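Local atomic coordinates of D-xylonate dehydratase (Caulobacter crescentus, PDB entry 5OYN), a protein that catalyses the dehydration of D-xylonate to 2-dehydro-3-deoxy-D-arabinonate in D-xylose degradation, using a [2Fe-2S] cluster and magnesium, and also dehydrates D-gluconate. Residues A[343-348]-A[379-384]; A[333-338]-A[370-375]; A[152-157]-A[259-264]. All blocks are in the same frame, centred on the assembly; numbering follows the deposited sequence.

Interaction 1 (A[343-348]-A[379-384])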
# COMPACT_ATOMS: atom_id res chain seq x y z
N TRP A 343 -9.88 36.32 -9.31
CA TRP A 343 -10.95 37.24 -8.94
C TRP A 343 -10.51 38.68 -9.15
O TRP A 343 -11.21 39.47 -9.79
CB TRP A 343 -11.35 36.99 -7.49
CG TRP A 343 -12.47 37.84 -6.96
CD1 TRP A 343 -13.79 37.51 -6.90
CD2 TRP A 343 -12.35 39.14 -6.37
NE1 TRP A 343 -14.51 38.53 -6.32
CE2 TRP A 343 -13.65 39.54 -5.98
CE3 TRP A 343 -11.28 40.01 -6.14
CZ2 TRP A 343 -13.90 40.78 -5.38
CZ3 TRP A 343 -11.54 41.23 -5.55
CH2 TRP A 343 -12.83 41.60 -5.17
N GLU A 344 -9.35 39.02 -8.59
CA GLU A 344 -8.73 40.32 -8.80
C GLU A 344 -8.76 40.70 -10.28
O GLU A 344 -9.24 41.78 -10.64
CB GLU A 344 -7.29 40.27 -8.27
CG GLU A 344 -6.75 41.53 -7.64
CD GLU A 344 -7.54 42.03 -6.43
OE1 GLU A 344 -7.96 41.21 -5.59
OE2 GLU A 344 -7.72 43.26 -6.32
N LEU A 345 -8.30 39.80 -11.14
CA LEU A 345 -8.28 40.09 -12.58
C LEU A 345 -9.69 40.27 -13.13
O LEU A 345 -9.98 41.25 -13.82
CB LEU A 345 -7.54 38.97 -13.32
CG LEU A 345 -6.02 39.02 -13.19
CD1 LEU A 345 -5.41 37.69 -13.56
CD2 LEU A 345 -5.42 40.16 -14.04
N LEU A 346 -10.59 39.33 -12.82
CA LEU A 346 -11.95 39.40 -13.32
C LEU A 346 -12.60 40.75 -13.02
O LEU A 346 -13.34 41.29 -13.85
CB LEU A 346 -12.78 38.26 -12.71
CG LEU A 346 -14.25 38.21 -13.06
CD1 LEU A 346 -14.42 37.46 -14.36
CD2 LEU A 346 -15.05 37.56 -11.94
N GLN A 347 -12.30 41.32 -11.84
CA GLN A 347 -12.88 42.60 -11.46
C GLN A 347 -12.40 43.75 -12.34
O GLN A 347 -13.09 44.77 -12.45
CB GLN A 347 -12.56 42.90 -9.99
CG GLN A 347 -13.16 41.94 -8.98
CD GLN A 347 -14.65 41.70 -9.17
OE1 GLN A 347 -15.04 40.86 -9.98
NE2 GLN A 347 -15.48 42.42 -8.41
N GLN A 348 -11.22 43.63 -12.96
CA GLN A 348 -10.71 44.67 -13.86
C GLN A 348 -10.92 44.32 -15.33
O GLN A 348 -10.22 44.87 -16.19
CB GLN A 348 -9.23 44.93 -13.62
CG GLN A 348 -8.83 45.03 -12.19
CD GLN A 348 -9.42 46.23 -11.54
OE1 GLN A 348 -9.23 47.35 -12.01
NE2 GLN A 348 -10.15 46.01 -10.45
N PHE A 379 -2.06 41.11 -3.20
CA PHE A 379 -2.30 42.54 -3.18
C PHE A 379 -3.49 42.93 -4.05
O PHE A 379 -3.85 42.22 -5.00
CB PHE A 379 -1.05 43.28 -3.64
CG PHE A 379 -0.01 43.43 -2.58
CD1 PHE A 379 0.17 42.43 -1.63
CD2 PHE A 379 0.77 44.56 -2.52
CE1 PHE A 379 1.13 42.57 -0.64
CE2 PHE A 379 1.73 44.71 -1.53
CZ PHE A 379 1.91 43.71 -0.59
N PRO A 380 -4.13 44.06 -3.73
CA PRO A 380 -5.21 44.56 -4.60
C PRO A 380 -4.63 45.07 -5.91
O PRO A 380 -3.52 45.60 -5.96
CB PRO A 380 -5.84 45.69 -3.78
CG PRO A 380 -4.77 46.13 -2.85
CD PRO A 380 -3.89 44.94 -2.58
N TYR A 381 -5.39 44.84 -6.98
CA TYR A 381 -4.94 45.20 -8.33
C TYR A 381 -4.45 46.64 -8.40
O TYR A 381 -3.42 46.92 -9.02
CB TYR A 381 -6.08 44.98 -9.32
CG TYR A 381 -5.67 44.99 -10.77
CD1 TYR A 381 -5.40 46.19 -11.43
CD2 TYR A 381 -5.57 43.81 -11.49
CE1 TYR A 381 -5.03 46.20 -12.76
CE2 TYR A 381 -5.20 43.81 -12.82
CZ TYR A 381 -4.93 45.01 -13.45
OH TYR A 381 -4.57 45.01 -14.78
N HIS A 382 -5.17 47.58 -7.77
CA HIS A 382 -4.84 48.98 -7.97
C HIS A 382 -3.72 49.47 -7.06
O HIS A 382 -3.01 50.41 -7.44
CB HIS A 382 -6.08 49.84 -7.79
CG HIS A 382 -6.99 49.78 -8.98
ND1 HIS A 382 -6.51 49.87 -10.27
CD2 HIS A 382 -8.32 49.56 -9.08
CE1 HIS A 382 -7.52 49.74 -11.12
NE2 HIS A 382 -8.63 49.55 -10.42
N GLU A 383 -3.51 48.85 -5.90
CA GLU A 383 -2.34 49.10 -5.06
C GLU A 383 -1.51 47.82 -5.01
O GLU A 383 -1.47 47.13 -3.98
CB GLU A 383 -2.74 49.57 -3.66
CG GLU A 383 -3.74 50.74 -3.56
CD GLU A 383 -3.45 51.90 -4.54
OE1 GLU A 383 -4.21 52.05 -5.53
OE2 GLU A 383 -2.47 52.65 -4.32
N PRO A 384 -0.83 47.48 -6.11
CA PRO A 384 -0.15 46.18 -6.18
C PRO A 384 1.28 46.24 -5.68
O PRO A 384 1.69 47.20 -5.01
CB PRO A 384 -0.20 45.86 -7.67
CG PRO A 384 -0.04 47.19 -8.30
CD PRO A 384 -0.70 48.20 -7.38
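Tyr-381 sets CG anti to its backbone N (chi1 -166°), which places its ring between Leu-345 CD2 at its edge and Gln-348 CG over one face, while Glu-344 bends at chi2 (60°) and swings its carboxylate across to the backbone of the 379-384 loop. Gln-348, just past the helix, has CG anti to its carbonyl carbon, which sets CG over the ring, and the bend at chi2 turns its amide toward His-382. The one hydrogen bond between the segments runs from Tyr-381 N to Glu-344 OE2, 2.9 Å long and nearly straight (164° at the hydrogen), although the donor stands above the carboxylate plane. The same OE2 lies 3.3 Å from Pro-380 CA, and the carboxylate and tyrosine ring planes are nearly parallel.

Gln-348 CG sits 3.5 Å from the Tyr-381 ring centroid and close to the ring normal, a CH-pi contact. Leu-345 reaches the same ring differently, its CD2 lying in plane at the edge, 3.9 Å from Tyr-381 CE2. Farther out, Gln-348 OE1 approaches the His-382 imidazole, with amide and ring planes nearly perpendicular. Around the contact, Leu-345 also packs on helix 270-282, and Tyr-381 touches Pro-316 and Arg-350.

The contact joins the last turn of helix 337-347 and the residue after it to an irregular loop leading toward strand 392-393. The chemistry implies a divided carboxylate: Glu-344 OE2 holds a backbone N-H of the loop, while OE1 forms a salt bridge with Arg-375. Both oxygens of this buried acid thus have partners, and the nearby arginine probably helps to keep it ionised.

Interaction 2 (A[333-338]-A[370-375])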
# COMPACT_ATOMS: atom_id res chain seq x y z
N HIS A 333 -1.87 29.82 -0.58
CA HIS A 333 -3.12 29.07 -0.60
C HIS A 333 -4.06 29.51 0.52
O HIS A 333 -5.28 29.54 0.34
CB HIS A 333 -2.84 27.56 -0.52
CG HIS A 333 -4.06 26.76 -0.22
ND1 HIS A 333 -4.39 26.37 1.06
CD2 HIS A 333 -5.07 26.34 -1.01
CE1 HIS A 333 -5.54 25.72 1.04
NE2 HIS A 333 -5.98 25.69 -0.21
N ARG A 334 -3.52 29.84 1.69
CA ARG A 334 -4.36 30.35 2.77
C ARG A 334 -4.98 31.70 2.41
O ARG A 334 -6.08 32.02 2.88
CB ARG A 334 -3.54 30.48 4.04
CG ARG A 334 -4.33 30.56 5.32
CD ARG A 334 -3.66 29.69 6.41
NE ARG A 334 -2.36 30.22 6.82
CZ ARG A 334 -1.25 29.49 6.90
NH1 ARG A 334 -1.29 28.20 6.59
NH2 ARG A 334 -0.11 30.05 7.28
N ALA A 335 -4.28 32.51 1.60
CA ALA A 335 -4.83 33.77 1.09
C ALA A 335 -5.91 33.58 0.03
O ALA A 335 -6.62 34.54 -0.27
CB ALA A 335 -3.70 34.63 0.52
N GLY A 336 -6.04 32.38 -0.54
CA GLY A 336 -7.09 32.10 -1.49
C GLY A 336 -6.57 31.55 -2.79
O GLY A 336 -7.34 31.25 -3.71
N GLY A 337 -5.25 31.43 -2.89
CA GLY A 337 -4.56 30.84 -4.02
C GLY A 337 -5.02 31.39 -5.36
O GLY A 337 -5.36 32.57 -5.50
N ALA A 338 -5.02 30.52 -6.36
CA ALA A 338 -5.32 30.97 -7.72
C ALA A 338 -6.69 31.62 -7.86
O ALA A 338 -6.78 32.68 -8.49
CB ALA A 338 -5.17 29.81 -8.71
N ARG A 370 -14.47 34.72 -4.24
CA ARG A 370 -13.07 34.37 -4.11
C ARG A 370 -12.16 35.56 -3.82
O ARG A 370 -10.95 35.46 -4.07
CB ARG A 370 -12.58 33.66 -5.38
CG ARG A 370 -13.16 32.25 -5.59
CD ARG A 370 -13.45 31.55 -4.29
NE ARG A 370 -13.95 30.20 -4.54
CZ ARG A 370 -13.33 29.08 -4.17
NH1 ARG A 370 -12.17 29.12 -3.53
NH2 ARG A 370 -13.88 27.90 -4.47
N GLU A 371 -12.67 36.68 -3.32
CA GLU A 371 -11.75 37.73 -2.94
C GLU A 371 -10.82 37.22 -1.84
O GLU A 371 -11.25 36.50 -0.93
CB GLU A 371 -12.47 39.00 -2.47
CG GLU A 371 -11.51 40.20 -2.37
CD GLU A 371 -12.09 41.43 -1.66
OE1 GLU A 371 -13.34 41.53 -1.53
OE2 GLU A 371 -11.28 42.29 -1.23
N THR A 372 -9.55 37.59 -1.94
CA THR A 372 -8.56 37.09 -1.00
C THR A 372 -8.89 37.48 0.43
O THR A 372 -9.68 38.39 0.70
CB THR A 372 -7.18 37.65 -1.32
OG1 THR A 372 -6.30 37.36 -0.22
CG2 THR A 372 -7.26 39.15 -1.50
N SER A 373 -8.25 36.77 1.35
CA SER A 373 -8.41 36.99 2.78
C SER A 373 -7.13 37.49 3.43
O SER A 373 -7.15 37.80 4.63
CB SER A 373 -8.85 35.69 3.46
OG SER A 373 -8.22 34.56 2.88
N ASP A 374 -6.03 37.58 2.69
CA ASP A 374 -4.75 38.04 3.23
C ASP A 374 -4.16 39.08 2.29
O ASP A 374 -3.47 38.74 1.32
CB ASP A 374 -3.81 36.86 3.44
CG ASP A 374 -2.74 37.15 4.47
OD1 ASP A 374 -2.42 38.34 4.68
OD2 ASP A 374 -2.23 36.17 5.08
N ARG A 375 -4.42 40.36 2.57
CA ARG A 375 -3.87 41.37 1.68
C ARG A 375 -2.36 41.55 1.85
O ARG A 375 -1.76 42.33 1.10
CB ARG A 375 -4.60 42.70 1.88
CG ARG A 375 -6.02 42.74 1.28
CD ARG A 375 -6.02 42.84 -0.25
NE ARG A 375 -7.37 42.77 -0.83
CZ ARG A 375 -7.63 42.46 -2.10
NH1 ARG A 375 -6.65 42.19 -2.95
NH2 ARG A 375 -8.89 42.42 -2.53
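Thr-372 CB lies 3.3 Å from Ala-335 O, the carbonyl at the end of helix 329-335. From CB, OG1 is set anti to the backbone N (chi1 168°) and donates to that oxygen over 2.8 Å, in the carbonyl plane and on a lone pair. OG1 also accepts from Asp-374 N at 2.9 Å, which closes an ST turn. The other branch, CG2, covers the Arg-375 guanidinium from 3.3 Å above its centre, and the threonine side chain also touches Ala-340 of the next helix.

Ser-373 N makes a second bond to Ala-335 O, 3.2 Å long and fairly straight (160°), arriving from above the carbonyl plane. Beside these polar contacts, Ala-335 CB meets Asp-374 CB at 3.7 Å. Helix 329-335 ends in a Schellman motif, with Gly-336 at positive phi (126°), and the chain then turns into helix 337-347.

The carboxylate of Asp-374 finds its partners elsewhere: OD2 forms a salt bridge with Arg-331 and a hydrogen bond with Asn-170 of the second subunit, while OD1 takes the N-H of Glu-376. Arg-334 makes a cation-pi contact with Trp-167 of that same subunit, so the helix end and the loop both reach the tetramer interface. In the loop itself, Arg-375 NH2 is salt-bridged to Glu-371 OE2.

The chemistry implies that a helix-terminal carbonyl, with no further turn to serve it, is gripped by two loop donors, one hydroxyl and one amide. Since Thr-372 OG1 both gives and receives, it couples the helix end to the fold of the loop.

Interaction 3 (A[152-157]-A[259-264])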
# COMPACT_ATOMS: atom_id res chain seq x y z
N ASN A 152 -8.43 13.71 -26.82
CA ASN A 152 -9.69 14.42 -26.63
C ASN A 152 -10.78 13.48 -26.11
O ASN A 152 -11.80 13.25 -26.75
CB ASN A 152 -10.15 15.12 -27.91
CG ASN A 152 -11.16 16.23 -27.64
OD1 ASN A 152 -11.05 16.96 -26.66
ND2 ASN A 152 -12.14 16.36 -28.52
N ILE A 153 -10.52 12.93 -24.92
CA ILE A 153 -11.58 12.32 -24.11
C ILE A 153 -11.72 13.19 -22.88
O ILE A 153 -10.77 13.91 -22.53
CB ILE A 153 -11.26 10.86 -23.75
CG1 ILE A 153 -9.84 10.73 -23.20
CG2 ILE A 153 -11.41 9.95 -24.95
CD1 ILE A 153 -9.64 9.47 -22.34
N PRO A 154 -12.87 13.20 -22.19
CA PRO A 154 -13.03 14.09 -21.04
C PRO A 154 -11.92 13.89 -20.01
O PRO A 154 -11.60 12.76 -19.63
CB PRO A 154 -14.40 13.72 -20.47
CG PRO A 154 -15.11 13.00 -21.58
CD PRO A 154 -14.06 12.36 -22.42
N ALA A 155 -11.30 15.00 -19.60
CA ALA A 155 -10.11 15.01 -18.76
C ALA A 155 -10.29 15.99 -17.62
O ALA A 155 -11.16 16.87 -17.66
CB ALA A 155 -8.87 15.38 -19.57
N ILE A 156 -9.45 15.86 -16.60
CA ILE A 156 -9.45 16.80 -15.48
C ILE A 156 -8.11 16.67 -14.79
O ILE A 156 -7.56 15.56 -14.66
CB ILE A 156 -10.65 16.54 -14.54
CG1 ILE A 156 -10.87 17.68 -13.56
CG2 ILE A 156 -10.54 15.18 -13.82
CD1 ILE A 156 -12.06 17.39 -12.62
N VAL A 157 -7.54 17.81 -14.38
CA VAL A 157 -6.23 17.81 -13.74
C VAL A 157 -6.41 17.75 -12.24
O VAL A 157 -7.29 18.43 -11.68
CB VAL A 157 -5.41 19.05 -14.14
CG1 VAL A 157 -4.28 19.29 -13.13
CG2 VAL A 157 -4.84 18.91 -15.55
N TYR A 259 -20.03 11.58 -18.59
CA TYR A 259 -21.41 11.44 -19.03
C TYR A 259 -21.84 12.63 -19.88
O TYR A 259 -22.38 12.45 -20.98
CB TYR A 259 -22.33 11.25 -17.83
CG TYR A 259 -22.43 9.79 -17.40
CD1 TYR A 259 -21.65 9.28 -16.38
CD2 TYR A 259 -23.29 8.90 -18.05
CE1 TYR A 259 -21.73 7.96 -15.99
CE2 TYR A 259 -23.38 7.57 -17.66
CZ TYR A 259 -22.59 7.10 -16.63
OH TYR A 259 -22.65 5.79 -16.22
N ASP A 260 -21.57 13.85 -19.41
CA ASP A 260 -21.90 15.05 -20.18
C ASP A 260 -20.97 15.26 -21.36
O ASP A 260 -21.21 16.18 -22.13
CB ASP A 260 -21.86 16.28 -19.28
CG ASP A 260 -22.72 16.12 -18.05
OD1 ASP A 260 -23.57 15.20 -18.06
OD2 ASP A 260 -22.54 16.90 -17.09
N ASP A 261 -19.93 14.45 -21.51
CA ASP A 261 -19.10 14.44 -22.71
C ASP A 261 -18.33 15.76 -22.89
O ASP A 261 -18.13 16.23 -24.01
CB ASP A 261 -19.96 14.14 -23.94
CG ASP A 261 -19.18 13.47 -25.05
OD1 ASP A 261 -18.15 12.82 -24.76
OD2 ASP A 261 -19.60 13.60 -26.22
N VAL A 262 -17.84 16.33 -21.78
CA VAL A 262 -17.07 17.58 -21.82
C VAL A 262 -15.60 17.24 -22.07
O VAL A 262 -14.86 16.90 -21.15
CB VAL A 262 -17.22 18.38 -20.53
CG1 VAL A 262 -16.41 19.66 -20.61
CG2 VAL A 262 -18.68 18.66 -20.24
N LYS A 263 -15.16 17.37 -23.33
CA LYS A 263 -13.80 17.10 -23.79
C LYS A 263 -12.88 18.31 -23.61
O LYS A 263 -13.34 19.44 -23.42
CB LYS A 263 -13.82 16.69 -25.26
CG LYS A 263 -14.51 15.37 -25.54
CD LYS A 263 -14.62 15.13 -27.04
CE LYS A 263 -15.40 13.88 -27.35
NZ LYS A 263 -16.42 13.67 -26.29
N PRO A 264 -11.56 18.09 -23.64
CA PRO A 264 -10.63 19.24 -23.62
C PRO A 264 -10.89 20.26 -24.72
O PRO A 264 -10.89 21.47 -24.45
CB PRO A 264 -9.25 18.57 -23.78
CG PRO A 264 -9.42 17.20 -23.30
CD PRO A 264 -10.86 16.81 -23.49
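The link between helix 141-151 and strand 155-159, within a beta-alpha-beta unit of the four-stranded parallel sheet, forms one side of this contact; the loop between helices 241-259 and 264-267 crosses it at about a right angle. That loop begins near the end of helix 241-259, where the Tyr-259 ring is edge-to-face with Phe-18. Asp-261 follows at positive phi, the first residue to leave helical geometry, and its OD1 forms a salt bridge with Lys-263 NZ at 2.5 Å. Val-262 offers its carbonyl to the proline of the link: its O lies 3.4 Å from Pro-154 CA in a CA-H...O contact. The aliphatic part of Lys-263 then passes across the Asn-152 amide, with CB near OD1 and CD 3.1 Å from Asn-152 ND2. That amide has polar partners beyond the lysine, OD1 accepting from Leu-265 N and ND2 donating to Asp-590 OD1. No hydrogen bond links the two segments directly; they meet through the CA-H...O contact and van der Waals packing. Last comes Pro-264, whose CG lies 4.2 Å from Ala-155 CB and whose CD sits 3.1 Å from Ile-153 O.

From the N terminus, interaction 3 comes first, closing a loop of 101 residues that brings the end of helix 241-259 back to the start of sheet strand 155-159. It is complete before the others open and lies apart, its nearest atoms about 11 Å from interaction 2 and about 18 Å from interaction 1. Those two cross: 333-338 and 343-348 come in order, followed by their partners 370-375 and 379-384, with loops of 31 and 30 residues. They touch through the Glu-344 to Arg-375 salt bridge and where Trp-343 packs on Glu-371. Together they hold the connection toward strand 392-393 against the ends of two successive helices; interaction 1 links the N- and C-terminal family regions.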